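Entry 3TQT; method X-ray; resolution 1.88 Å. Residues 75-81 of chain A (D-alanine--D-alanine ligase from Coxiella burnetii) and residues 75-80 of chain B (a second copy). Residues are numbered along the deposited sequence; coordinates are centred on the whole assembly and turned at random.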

# COMPACT_ATOMS: atom_id res chain seq x y z
N PRO A 75 -8.56 1.50 27.04
CA PRO A 75 -7.78 0.54 26.25
C PRO A 75 -8.70 -0.31 25.37
O PRO A 75 -9.69 -0.87 25.84
CB PRO A 75 -7.11 -0.33 27.32
CG PRO A 75 -7.01 0.57 28.50
CD PRO A 75 -8.25 1.41 28.48
N ILE A 76 -8.40 -0.38 24.08
CA ILE A 76 -9.22 -1.17 23.19
C ILE A 76 -8.38 -2.05 22.30
O ILE A 76 -7.18 -1.81 22.10
CB ILE A 76 -10.11 -0.31 22.29
CG1 ILE A 76 -9.26 0.74 21.56
CG2 ILE A 76 -11.26 0.32 23.09
CD1 ILE A 76 -9.90 1.22 20.24
N THR A 77 -9.01 -3.08 21.78
CA THR A 77 -8.45 -3.76 20.64
C THR A 77 -9.53 -3.79 19.57
O THR A 77 -10.48 -3.03 19.65
CB THR A 77 -7.93 -5.15 20.98
OG1 THR A 77 -7.31 -5.71 19.81
CG2 THR A 77 -9.06 -6.06 21.46
N ILE A 78 -9.37 -4.63 18.56
CA ILE A 78 -10.32 -4.61 17.47
C ILE A 78 -11.08 -5.93 17.43
O ILE A 78 -10.64 -6.94 17.96
CB ILE A 78 -9.64 -4.31 16.11
CG1 ILE A 78 -8.60 -5.37 15.78
CG2 ILE A 78 -9.01 -2.93 16.12
CD1 ILE A 78 -7.85 -5.09 14.52
N ALA A 79 -12.24 -5.90 16.80
CA ALA A 79 -13.04 -7.10 16.68
C ALA A 79 -13.16 -7.45 15.20
O ALA A 79 -13.99 -6.90 14.49
CB ALA A 79 -14.41 -6.85 17.27
N PHE A 80 -12.30 -8.36 14.74
CA PHE A 80 -12.36 -8.77 13.34
C PHE A 80 -13.72 -9.35 13.00
O PHE A 80 -14.33 -10.05 13.81
CB PHE A 80 -11.27 -9.78 13.02
CG PHE A 80 -9.91 -9.18 12.94
CD1 PHE A 80 -9.59 -8.27 11.95
CD2 PHE A 80 -8.94 -9.49 13.88
CE1 PHE A 80 -8.34 -7.70 11.88
CE2 PHE A 80 -7.69 -8.93 13.82
CZ PHE A 80 -7.39 -8.03 12.82
N GLY A 81 -14.19 -9.06 11.80
CA GLY A 81 -15.44 -9.65 11.32
C GLY A 81 -16.64 -8.83 11.74
O GLY A 81 -17.66 -8.83 11.06
N PRO B 75 -11.35 -18.11 18.18
CA PRO B 75 -11.49 -16.72 17.75
C PRO B 75 -10.43 -15.88 18.44
O PRO B 75 -10.23 -16.03 19.64
CB PRO B 75 -12.87 -16.33 18.28
CG PRO B 75 -13.62 -17.62 18.40
CD PRO B 75 -12.58 -18.63 18.81
N ILE B 76 -9.75 -15.03 17.69
CA ILE B 76 -8.75 -14.18 18.30
C ILE B 76 -8.93 -12.76 17.83
O ILE B 76 -9.61 -12.50 16.84
CB ILE B 76 -7.31 -14.62 17.97
CG1 ILE B 76 -7.21 -14.99 16.48
CG2 ILE B 76 -6.88 -15.77 18.87
CD1 ILE B 76 -5.89 -14.60 15.85
N THR B 77 -8.31 -11.85 18.56
CA THR B 77 -8.09 -10.51 18.06
C THR B 77 -6.62 -10.21 18.23
O THR B 77 -5.82 -11.11 18.51
CB THR B 77 -8.93 -9.47 18.80
OG1 THR B 77 -8.71 -8.20 18.18
CG2 THR B 77 -8.51 -9.38 20.27
N ILE B 78 -6.24 -8.96 18.08
CA ILE B 78 -4.84 -8.63 18.22
C ILE B 78 -4.61 -7.89 19.51
O ILE B 78 -5.51 -7.30 20.09
CB ILE B 78 -4.34 -7.83 17.00
CG1 ILE B 78 -5.18 -6.58 16.80
CG2 ILE B 78 -4.41 -8.69 15.74
CD1 ILE B 78 -4.83 -5.85 15.53
N ALA B 79 -3.39 -7.95 20.00
CA ALA B 79 -3.04 -7.14 21.15
C ALA B 79 -2.06 -6.11 20.62
O ALA B 79 -1.00 -6.47 20.13
CB ALA B 79 -2.41 -7.99 22.24
N PHE B 80 -2.43 -4.84 20.68
CA PHE B 80 -1.56 -3.79 20.17
C PHE B 80 -0.41 -3.48 21.12
O PHE B 80 -0.59 -3.51 22.34
CB PHE B 80 -2.37 -2.52 19.92
CG PHE B 80 -3.24 -2.58 18.71
CD1 PHE B 80 -2.68 -2.66 17.45
CD2 PHE B 80 -4.61 -2.54 18.83
CE1 PHE B 80 -3.49 -2.70 16.32
CE2 PHE B 80 -5.42 -2.59 17.71
CZ PHE B 80 -4.85 -2.66 16.46
O HOH W 1 -11.48 -10.23 16.47

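The two copies of the ligase meet here through the same short segment, the end of a strand and the residues that follow it, and the contact is nearly symmetric. The axes of the strands (75-78 in each chain) approach to 6.2 Å with 124° between their N-to-C directions, so they cross obliquely and do not pair as neighbours in a sheet. No backbone-to-backbone hydrogen bond joins them; the direct polar links run instead from side chain to backbone.

Those links are made by the two threonines. T77(A) OG1 donates to the carbonyl oxygen I78(B) O at 2.4 Å, and T77(B) OG1 donates to I78(A) O at 2.3 Å. Each hydroxyl thus spends its proton on the other chain, and each I78 carbonyl oxygen accepts a hydrogen bond from across the interface. Both distances are very short for hydrogen bonds. In both chains T77 has its CA-to-CB bond directed toward the partner and chi1 in the t well (-176°), which places the hydroxyl within reach of the opposing carbonyl. The reciprocal arrangement also brings T77(A) OG1 and T77(B) OG1 to 3.3 Å from each other.

A water, water 1, makes a separate polar link between the chains. The oxygen of water 1 accepts from F80(A) N at 2.7 Å and donates to I76(B) O at 3.0 Å, so an amide of one chain and a carbonyl of the other are satisfied through the same molecule, without direct contact between them.

Apolar side chains pack beside the threonine pair. The CA-to-CB bonds of I78(A) and I78(B) point sideways, but the side chains, with chi1 p and chi2 t, bring their ends nearer the partner, and I78(A) CD1 lies 3.3 Å from I78(B) CD1, a close approach for two methyl groups. Each phenylalanine also meets the isoleucine of the other copy: F80(A) CE2 lies 3.8 Å from I78(B) CG2, and F80(B) CE2 lies 3.9 Å from I78(A) CG2. In both cases the methyl group sits at the ring edge, near its plane, so the isoleucine does not cover the aromatic face. The two rings adopt almost the same conformation, with chi1 of -73° in F80(A) and -74° in F80(B), and chi2 of -66° in both.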